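Local structure of glycerate dehydrogenase related protein (Thermoplasma acidophilum, 3GVX) at residues B[39-47]-B[62-70]; B[171-181]-B[198-209]. The protein probably binds NAD(P)H and reduces small 2-keto acids such as glyoxylate or hydroxypyruvate, as a member of the D-isomer-specific 2-hydroxyacid dehydrogenase family. All blocks are in the same frame, centred on the assembly; numbering follows the deposited sequence.

Contact 1: B[39-47]-B[62-70]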
loop_
_atom_site.group_PDB
_atom_site.type_symbol
_atom_site.label_atom_id
_atom_site.label_comp_id
_atom_site.label_asym_id
_atom_site.label_seq_id
_atom_site.Cartn_x
_atom_site.Cartn_y
_atom_site.Cartn_z
ATOM N N VAL B 39 21.684 16.573 19.358
ATOM C CA VAL B 39 21.238 16.278 18.005
ATOM C C VAL B 39 22.169 17.078 17.113
ATOM O O VAL B 39 22.372 18.266 17.328
ATOM C CB VAL B 39 19.782 16.721 17.779
ATOM C CG1 VAL B 39 19.315 16.271 16.400
ATOM C CG2 VAL B 39 18.888 16.164 18.885
ATOM N N ILE B 40 22.737 16.427 16.111
ATOM C CA ILE B 40 23.692 17.092 15.257
ATOM C C ILE B 40 23.521 16.814 13.785
ATOM O O ILE B 40 22.748 15.961 13.365
ATOM C CB ILE B 40 25.125 16.634 15.607
ATOM C CG1 ILE B 40 25.326 15.202 15.103
ATOM C CG2 ILE B 40 25.347 16.651 17.123
ATOM C CD1 ILE B 40 26.749 14.666 15.231
ATOM N N LYS B 41 24.288 17.552 13.007
ATOM C CA LYS B 41 24.342 17.349 11.584
ATOM C C LYS B 41 25.747 16.835 11.315
ATOM O O LYS B 41 25.930 15.676 10.987
ATOM C CB LYS B 41 24.101 18.651 10.835
ATOM C CG LYS B 41 22.704 19.178 10.978
ATOM C CD LYS B 41 22.489 20.325 10.033
ATOM C CE LYS B 41 21.088 20.854 10.133
ATOM N NZ LYS B 41 20.873 21.932 9.131
ATOM N N ASP B 42 26.736 17.695 11.517
ATOM C CA ASP B 42 28.115 17.333 11.260
ATOM C C ASP B 42 29.040 17.361 12.453
ATOM O O ASP B 42 30.004 16.623 12.506
ATOM C CB ASP B 42 28.666 18.238 10.175
ATOM C CG ASP B 42 27.845 18.175 8.911
ATOM O OD1 ASP B 42 27.888 19.133 8.116
ATOM O OD2 ASP B 42 27.152 17.162 8.703
ATOM N N ARG B 43 28.759 18.221 13.411
ATOM C CA ARG B 43 29.621 18.300 14.565
ATOM C C ARG B 43 28.927 18.130 15.888
ATOM O O ARG B 43 27.794 18.552 16.078
ATOM C CB ARG B 43 30.391 19.622 14.570
ATOM C CG ARG B 43 31.503 19.697 13.543
ATOM C CD ARG B 43 32.195 21.056 13.608
ATOM N NE ARG B 43 31.264 22.151 13.334
ATOM C CZ ARG B 43 30.772 22.445 12.134
ATOM N NH1 ARG B 43 31.125 21.729 11.075
ATOM N NH2 ARG B 43 29.915 23.452 11.996
ATOM N N TYR B 44 29.631 17.482 16.800
ATOM C CA TYR B 44 29.120 17.281 18.127
ATOM C C TYR B 44 30.054 18.098 19.007
ATOM O O TYR B 44 31.110 18.560 18.563
ATOM C CB TYR B 44 29.132 15.783 18.500
ATOM C CG TYR B 44 30.476 15.074 18.335
ATOM C CD1 TYR B 44 31.484 15.216 19.283
ATOM C CD2 TYR B 44 30.731 14.255 17.237
ATOM C CE1 TYR B 44 32.729 14.569 19.140
ATOM C CE2 TYR B 44 31.968 13.599 17.085
ATOM C CZ TYR B 44 32.960 13.761 18.047
ATOM O OH TYR B 44 34.168 13.115 17.913
ATOM N N VAL B 45 29.647 18.299 20.247
ATOM C CA VAL B 45 30.434 19.048 21.201
ATOM C C VAL B 45 30.438 18.215 22.466
ATOM O O VAL B 45 29.396 18.024 23.084
ATOM C CB VAL B 45 29.786 20.425 21.486
ATOM C CG1 VAL B 45 30.535 21.137 22.630
ATOM C CG2 VAL B 45 29.754 21.274 20.194
ATOM N N LEU B 46 31.603 17.712 22.852
ATOM C CA LEU B 46 31.669 16.876 24.037
ATOM C C LEU B 46 31.452 17.643 25.321
ATOM O O LEU B 46 31.919 18.761 25.498
ATOM C CB LEU B 46 32.995 16.118 24.126
ATOM C CG LEU B 46 33.282 15.128 23.002
ATOM C CD1 LEU B 46 34.600 14.443 23.340
ATOM C CD2 LEU B 46 32.125 14.126 22.818
ATOM N N GLY B 47 30.722 17.011 26.222
ATOM C CA GLY B 47 30.445 17.610 27.501
ATOM C C GLY B 47 30.760 16.621 28.588
ATOM O O GLY B 47 31.400 15.587 28.378
ATOM N N HIS B 62 30.739 11.062 7.723
ATOM C CA HIS B 62 31.295 12.422 7.725
ATOM C C HIS B 62 31.476 12.914 9.164
ATOM O O HIS B 62 31.900 14.040 9.399
ATOM C CB HIS B 62 30.365 13.403 7.000
ATOM C CG HIS B 62 28.963 13.368 7.503
ATOM N ND1 HIS B 62 28.326 14.486 7.998
ATOM C CD2 HIS B 62 28.089 12.350 7.617
ATOM C CE1 HIS B 62 27.112 14.147 8.395
ATOM N NE2 HIS B 62 26.940 12.858 8.177
ATOM N N ILE B 63 31.118 12.080 10.129
ATOM C CA ILE B 63 31.244 12.456 11.522
ATOM C C ILE B 63 32.506 11.841 12.147
ATOM O O ILE B 63 32.880 10.699 11.860
ATOM C CB ILE B 63 29.985 12.031 12.311
ATOM C CG1 ILE B 63 28.785 12.834 11.806
ATOM C CG2 ILE B 63 30.218 12.231 13.795
ATOM C CD1 ILE B 63 27.446 12.261 12.134
ATOM N N ASP B 64 33.163 12.625 12.993
ATOM C CA ASP B 64 34.371 12.176 13.674
ATOM C C ASP B 64 34.077 11.123 14.744
ATOM O O ASP B 64 34.247 11.353 15.952
ATOM C CB ASP B 64 35.118 13.355 14.305
ATOM C CG ASP B 64 36.409 12.911 14.999
ATOM O OD1 ASP B 64 36.848 11.777 14.732
ATOM O OD2 ASP B 64 36.987 13.671 15.797
ATOM N N VAL B 65 33.647 9.963 14.268
ATOM C CA VAL B 65 33.302 8.822 15.098
ATOM C C VAL B 65 34.436 8.334 16.000
ATOM O O VAL B 65 34.210 8.027 17.156
ATOM C CB VAL B 65 32.849 7.655 14.217
ATOM C CG1 VAL B 65 32.340 6.513 15.094
ATOM C CG2 VAL B 65 31.795 8.138 13.211
ATOM N N ASN B 66 35.639 8.259 15.444
ATOM C CA ASN B 66 36.826 7.830 16.173
ATOM C C ASN B 66 37.012 8.697 17.411
ATOM O O ASN B 66 37.520 8.245 18.423
ATOM C CB ASN B 66 38.050 7.937 15.249
ATOM C CG ASN B 66 39.338 7.500 15.909
ATOM O OD1 ASN B 66 40.110 8.322 16.427
ATOM N ND2 ASN B 66 39.587 6.203 15.886
ATOM N N GLY B 67 36.570 9.947 17.317
ATOM C CA GLY B 67 36.683 10.884 18.416
ATOM C C GLY B 67 35.586 10.772 19.460
ATOM O O GLY B 67 35.587 11.506 20.438
ATOM N N ILE B 68 34.653 9.848 19.284
ATOM C CA ILE B 68 33.591 9.747 20.270
ATOM C C ILE B 68 33.955 8.800 21.411
ATOM O O ILE B 68 34.226 7.628 21.200
ATOM C CB ILE B 68 32.248 9.322 19.620
ATOM C CG1 ILE B 68 31.793 10.431 18.667
ATOM C CG2 ILE B 68 31.213 9.048 20.689
ATOM C CD1 ILE B 68 30.442 10.200 18.000
ATOM N N PRO B 69 33.958 9.317 22.643
ATOM C CA PRO B 69 34.289 8.518 23.823
ATOM C C PRO B 69 33.453 7.236 23.922
ATOM O O PRO B 69 32.290 7.192 23.521
ATOM C CB PRO B 69 34.029 9.479 24.982
ATOM C CG PRO B 69 34.247 10.823 24.353
ATOM C CD PRO B 69 33.561 10.677 23.029
ATOM N N GLU B 70 34.076 6.193 24.456
ATOM C CA GLU B 70 33.452 4.886 24.618
ATOM C C GLU B 70 32.052 4.837 25.237
ATOM O O GLU B 70 31.239 4.021 24.832
ATOM C CB GLU B 70 34.379 3.981 25.433
ATOM C CG GLU B 70 33.842 2.596 25.706
ATOM C CD GLU B 70 33.756 1.713 24.444
ATOM O OE1 GLU B 70 34.324 2.061 23.388
ATOM O OE2 GLU B 70 33.118 0.646 24.508
HETATM O O HOH W 1 32.079 15.320 14.040
#
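The phenol of Tyr44 donates a hydrogen bond to the backbone carbonyl of Asp64, with OH 2.6 Å from O. The carbonyl oxygen sits near the plane of the ring at its edge, and the donor lies 18° out of the carbonyl plane. With CG lodged between the backbone N and the carbonyl carbon (chi1 54°), the ring is swung across to the 62-70 loop. That loop is bent by an inverse gamma turn centred on Asp64, closed by Val65 N to Ile63 O; just beyond, Gly67 N makes a weak bond to Asp64 OD1. A second polar link is indirect: one water donates to Asp42 O and accepts from Asp64 N. Nearer the start of both segments, the Asp42 carboxylate meets the His62 ring at its edge, their planes 86° apart and OD2 3.0 Å from ND1, while NE2 of His62 is engaged by Gly59 O and Ser57 OG.

Apolar contacts fill the intervals. Ile68 CG1 approaches Tyr44 CE2 obliquely at 3.5 Å, whereas Ile63 CG2 lies at the ring edge. Ile40 and Ile63 meet tip to tip through their CD1 methyls, and Leu46 CD2 touches Pro69 CD at 3.7 Å. Ile53 of strand 52-55 lies against Ile40, Tyr44 and Ile68. The arrangement joins the loops at the C-terminal ends of two adjacent inner strands, 37-40 and 52-55, of a five-stranded parallel sheet with strand order 2-1-3-4-5.

Contact 2: B[171-181]-B[198-209]; sequences FRQSDFVLIAI and NARKNLTIVNVA
Arg172 O is gripped side-on by two nitrogens of one guanidinium group: Arg200 NE at 3.0 Å and Arg200 NH2 at 3.1 Å. NH2 arrives in the carbonyl plane on a lone pair, whereas NE comes from above that plane. The chain of Arg200, extended from CG to NE, carries the group alongside residues 172-175, where one guanidinium face lies against the peptide between Gln173 and Ser174. Its remaining terminal nitrogen, NH1, makes a salt bridge to Asp175 OD1 (3.1 Å), meeting it from above the carboxylate plane; Asp175 OD2 is held by Ala124 N. Arg172 in turn bends at chi3 (-74°) to bring NH1 to Asn198 OD1; Asn198 ND2 is hydrogen-bonded to Leu195 O.

Beyond these loops the chains run as adjacent parallel strands, 176-179 and 204-207, of the Rossmann-type NAD-binding domain, joined through helix 193-196 as a beta-alpha-beta unit. Val177 and Ile179 each donate and accept, the shortest of these four backbone bonds being Ile179 N to Val206 O at 2.7 Å. On one sheet face Leu178 CD1 presses on Val206 CB at 3.6 Å, and the Phe176 ring lies alongside Thr204; helix 79-97 packs on Phe176, Leu178 and Thr204. On the other, Ile179 CD1 meets Ile205 CG2, and Phe171 CE2 reaches Ile205 CD1 at 3.8 Å. Ending strand 204-207, Asn207 OD1 accepts from Ala209 N in an Asx turn, its ND2 bound to Tyr231 OH.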
loop_
_atom_site.group_PDB
_atom_site.type_symbol
_atom_site.label_atom_id
_atom_site.label_comp_id
_atom_site.label_asym_id
_atom_site.label_seq_id
_atom_site.Cartn_x
_atom_site.Cartn_y
_atom_site.Cartn_z
ATOM N N PHE B 171 12.070 -18.064 -4.690
ATOM C CA PHE B 171 11.272 -17.906 -5.905
ATOM C C PHE B 171 10.186 -18.964 -5.987
ATOM O O PHE B 171 9.075 -18.700 -6.433
ATOM C CB PHE B 171 12.149 -17.988 -7.163
ATOM C CG PHE B 171 12.796 -16.687 -7.538
ATOM C CD1 PHE B 171 13.645 -16.036 -6.654
ATOM C CD2 PHE B 171 12.521 -16.082 -8.757
ATOM C CE1 PHE B 171 14.197 -14.799 -6.974
ATOM C CE2 PHE B 171 13.074 -14.841 -9.085
ATOM C CZ PHE B 171 13.910 -14.202 -8.187
ATOM N N ARG B 172 10.508 -20.164 -5.530
ATOM C CA ARG B 172 9.565 -21.262 -5.569
ATOM C C ARG B 172 8.345 -21.091 -4.675
ATOM O O ARG B 172 7.300 -21.666 -4.939
ATOM C CB ARG B 172 10.271 -22.569 -5.220
ATOM C CG ARG B 172 11.109 -23.152 -6.340
ATOM C CD ARG B 172 11.240 -24.651 -6.134
ATOM N NE ARG B 172 12.148 -24.980 -5.038
ATOM C CZ ARG B 172 13.472 -24.956 -5.131
ATOM N NH1 ARG B 172 14.048 -24.620 -6.271
ATOM N NH2 ARG B 172 14.220 -25.279 -4.081
ATOM N N GLN B 173 8.481 -20.301 -3.617
ATOM C CA GLN B 173 7.377 -20.084 -2.690
ATOM C C GLN B 173 6.751 -18.710 -2.856
ATOM O O GLN B 173 5.896 -18.328 -2.072
ATOM C CB GLN B 173 7.863 -20.210 -1.245
ATOM C CG GLN B 173 8.536 -21.511 -0.897
ATOM C CD GLN B 173 9.019 -21.520 0.536
ATOM O OE1 GLN B 173 8.217 -21.510 1.468
ATOM N NE2 GLN B 173 10.336 -21.517 0.721
ATOM N N SER B 174 7.178 -17.966 -3.868
ATOM C CA SER B 174 6.684 -16.607 -4.051
ATOM C C SER B 174 5.813 -16.283 -5.269
ATOM O O SER B 174 6.000 -16.821 -6.361
ATOM C CB SER B 174 7.871 -15.640 -4.031
ATOM O OG SER B 174 8.660 -15.858 -2.889
ATOM N N ASP B 175 4.857 -15.383 -5.055
ATOM C CA ASP B 175 3.989 -14.899 -6.124
ATOM C C ASP B 175 4.571 -13.562 -6.549
ATOM O O ASP B 175 4.413 -13.113 -7.685
ATOM C CB ASP B 175 2.556 -14.726 -5.616
ATOM C CG ASP B 175 1.946 -16.027 -5.160
ATOM O OD1 ASP B 175 1.934 -16.988 -5.940
ATOM O OD2 ASP B 175 1.473 -16.098 -4.020
ATOM N N PHE B 176 5.250 -12.937 -5.597
ATOM C CA PHE B 176 5.892 -11.658 -5.795
ATOM C C PHE B 176 7.255 -11.753 -5.156
ATOM O O PHE B 176 7.413 -12.339 -4.091
ATOM C CB PHE B 176 5.113 -10.546 -5.099
ATOM C CG PHE B 176 3.707 -10.392 -5.582
ATOM C CD1 PHE B 176 3.403 -9.514 -6.612
ATOM C CD2 PHE B 176 2.689 -11.139 -5.027
ATOM C CE1 PHE B 176 2.106 -9.391 -7.078
ATOM C CE2 PHE B 176 1.385 -11.020 -5.490
ATOM C CZ PHE B 176 1.097 -10.146 -6.515
ATOM N N VAL B 177 8.246 -11.187 -5.816
ATOM C CA VAL B 177 9.580 -11.194 -5.276
ATOM C C VAL B 177 10.134 -9.802 -5.304
ATOM O O VAL B 177 10.126 -9.125 -6.334
ATOM C CB VAL B 177 10.531 -12.098 -6.061
ATOM C CG1 VAL B 177 11.982 -11.741 -5.694
ATOM C CG2 VAL B 177 10.221 -13.565 -5.768
ATOM N N LEU B 178 10.603 -9.369 -4.148
ATOM C CA LEU B 178 11.191 -8.062 -4.051
ATOM C C LEU B 178 12.695 -8.191 -3.845
ATOM O O LEU B 178 13.159 -8.927 -2.978
ATOM C CB LEU B 178 10.601 -7.276 -2.892
ATOM C CG LEU B 178 11.299 -5.920 -2.887
ATOM C CD1 LEU B 178 10.367 -4.840 -3.450
ATOM C CD2 LEU B 178 11.780 -5.623 -1.472
ATOM N N ILE B 179 13.458 -7.466 -4.646
ATOM C CA ILE B 179 14.891 -7.520 -4.497
ATOM C C ILE B 179 15.351 -6.286 -3.758
ATOM O O ILE B 179 15.206 -5.170 -4.229
ATOM C CB ILE B 179 15.604 -7.608 -5.841
ATOM C CG1 ILE B 179 15.074 -8.823 -6.605
ATOM C CG2 ILE B 179 17.113 -7.700 -5.607
ATOM C CD1 ILE B 179 15.367 -8.801 -8.069
ATOM N N ALA B 180 15.875 -6.512 -2.565
ATOM C CA ALA B 180 16.373 -5.441 -1.732
ATOM C C ALA B 180 17.634 -5.957 -1.036
ATOM O O ALA B 180 17.722 -5.984 0.184
ATOM C CB ALA B 180 15.328 -5.071 -0.736
ATOM N N ILE B 181 18.604 -6.378 -1.838
ATOM C CA ILE B 181 19.836 -6.927 -1.310
ATOM C C ILE B 181 21.026 -6.113 -1.814
ATOM O O ILE B 181 21.024 -5.626 -2.940
ATOM C CB ILE B 181 19.971 -8.413 -1.731
ATOM C CG1 ILE B 181 20.926 -9.153 -0.792
ATOM C CG2 ILE B 181 20.410 -8.494 -3.193
ATOM C CD1 ILE B 181 20.763 -10.650 -0.826
ATOM N N ASN B 198 12.792 -20.680 -11.760
ATOM C CA ASN B 198 11.980 -21.102 -10.620
ATOM C C ASN B 198 10.672 -20.318 -10.515
ATOM O O ASN B 198 9.789 -20.686 -9.750
ATOM C CB ASN B 198 12.759 -20.925 -9.311
ATOM C CG ASN B 198 13.949 -21.853 -9.206
ATOM O OD1 ASN B 198 13.837 -22.973 -8.696
ATOM N ND2 ASN B 198 15.098 -21.396 -9.695
ATOM N N ALA B 199 10.546 -19.251 -11.295
ATOM C CA ALA B 199 9.361 -18.396 -11.227
ATOM C C ALA B 199 8.018 -19.072 -11.426
ATOM O O ALA B 199 7.773 -19.774 -12.412
ATOM C CB ALA B 199 9.492 -17.226 -12.198
ATOM N N ARG B 200 7.154 -18.878 -10.443
ATOM C CA ARG B 200 5.801 -19.401 -10.506
ATOM C C ARG B 200 5.165 -18.659 -11.637
ATOM O O ARG B 200 5.657 -17.623 -12.066
ATOM C CB ARG B 200 4.995 -19.028 -9.276
ATOM C CG ARG B 200 5.472 -19.621 -8.042
ATOM C CD ARG B 200 4.502 -19.340 -6.961
ATOM N NE ARG B 200 4.764 -20.262 -5.880
ATOM C CZ ARG B 200 4.051 -20.345 -4.773
ATOM N NH1 ARG B 200 3.011 -19.542 -4.592
ATOM N NH2 ARG B 200 4.376 -21.239 -3.854
ATOM N N LYS B 201 4.021 -19.165 -12.061
ATOM C CA LYS B 201 3.276 -18.534 -13.128
ATOM C C LYS B 201 2.788 -17.167 -12.640
ATOM O O LYS B 201 2.288 -17.041 -11.525
ATOM C CB LYS B 201 2.094 -19.423 -13.519
ATOM C CG LYS B 201 1.927 -19.609 -15.028
ATOM C CD LYS B 201 3.175 -20.262 -15.677
ATOM C CE LYS B 201 2.959 -20.532 -17.165
ATOM N NZ LYS B 201 3.872 -19.751 -18.035
ATOM N N ASN B 202 2.972 -16.150 -13.475
ATOM C CA ASN B 202 2.550 -14.776 -13.179
ATOM C C ASN B 202 3.353 -14.045 -12.114
ATOM O O ASN B 202 2.880 -13.077 -11.521
ATOM C CB ASN B 202 1.078 -14.742 -12.787
ATOM C CG ASN B 202 0.185 -15.230 -13.890
ATOM O OD1 ASN B 202 0.368 -14.882 -15.058
ATOM N ND2 ASN B 202 -0.794 -16.035 -13.533
ATOM N N LEU B 203 4.576 -14.503 -11.899
ATOM C CA LEU B 203 5.443 -13.897 -10.911
ATOM C C LEU B 203 5.715 -12.456 -11.279
ATOM O O LEU B 203 5.869 -12.126 -12.452
ATOM C CB LEU B 203 6.766 -14.654 -10.830
ATOM C CG LEU B 203 7.831 -13.877 -10.050
ATOM C CD1 LEU B 203 7.521 -13.911 -8.532
ATOM C CD2 LEU B 203 9.203 -14.467 -10.359
ATOM N N THR B 204 5.743 -11.598 -10.270
ATOM C CA THR B 204 6.044 -10.191 -10.453
ATOM C C THR B 204 7.303 -9.927 -9.654
ATOM O O THR B 204 7.393 -10.242 -8.464
ATOM C CB THR B 204 4.923 -9.283 -9.929
ATOM O OG1 THR B 204 3.713 -9.577 -10.635
ATOM C CG2 THR B 204 5.285 -7.813 -10.140
ATOM N N ILE B 205 8.288 -9.364 -10.328
ATOM C CA ILE B 205 9.542 -9.076 -9.686
ATOM C C ILE B 205 9.711 -7.586 -9.520
ATOM O O ILE B 205 9.481 -6.810 -10.445
ATOM C CB ILE B 205 10.700 -9.656 -10.485
ATOM C CG1 ILE B 205 10.437 -11.150 -10.690
ATOM C CG2 ILE B 205 12.017 -9.365 -9.773
ATOM C CD1 ILE B 205 11.619 -11.979 -11.101
ATOM N N VAL B 206 10.093 -7.188 -8.318
ATOM C CA VAL B 206 10.294 -5.789 -8.034
ATOM C C VAL B 206 11.736 -5.583 -7.596
ATOM O O VAL B 206 12.219 -6.225 -6.660
ATOM C CB VAL B 206 9.351 -5.316 -6.917
ATOM C CG1 VAL B 206 9.312 -3.802 -6.892
ATOM C CG2 VAL B 206 7.963 -5.937 -7.109
ATOM N N ASN B 207 12.421 -4.677 -8.276
ATOM C CA ASN B 207 13.808 -4.404 -7.954
ATOM C C ASN B 207 14.027 -3.012 -7.386
ATOM O O ASN B 207 13.878 -2.016 -8.089
ATOM C CB ASN B 207 14.678 -4.568 -9.200
ATOM C CG ASN B 207 16.145 -4.688 -8.861
ATOM O OD1 ASN B 207 16.587 -4.237 -7.803
ATOM N ND2 ASN B 207 16.910 -5.287 -9.760
ATOM N N VAL B 208 14.366 -2.938 -6.105
ATOM C CA VAL B 208 14.662 -1.656 -5.487
ATOM C C VAL B 208 16.078 -1.687 -4.904
ATOM O O VAL B 208 16.406 -0.934 -3.994
ATOM C CB VAL B 208 13.653 -1.289 -4.373
ATOM C CG1 VAL B 208 12.308 -0.942 -4.980
ATOM C CG2 VAL B 208 13.547 -2.430 -3.365
ATOM N N ALA B 209 16.911 -2.569 -5.445
ATOM C CA ALA B 209 18.293 -2.695 -4.991
ATOM C C ALA B 209 19.234 -2.073 -6.023
ATOM O O ALA B 209 19.355 -0.862 -6.117
ATOM C CB ALA B 209 18.635 -4.175 -4.762
HETATM O O HOH W 2 8.013 -17.249 -8.442
HETATM O O HOH W 3 2.468 -11.588 -9.613
#

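Overall arrangement
The two contacts come in series along the chain, contact 1 closing before contact 2 opens, and sit on opposite sides of the chain's centre. Their centres are 41 Å apart and their nearest atoms about 21 Å, so they do not touch. Each belongs to a different parallel sheet: contact 1 to the loops after strands 37-40 and 52-55 of the five-stranded sheet, contact 2 to neighbouring strands of the seven-stranded NAD-binding sheet. Contact 1 is a surface contact, whereas contact 2 is mostly buried. This division matches the two-domain build of D-2-hydroxyacid dehydrogenases, in which the active site typically lies in the cleft between the domains.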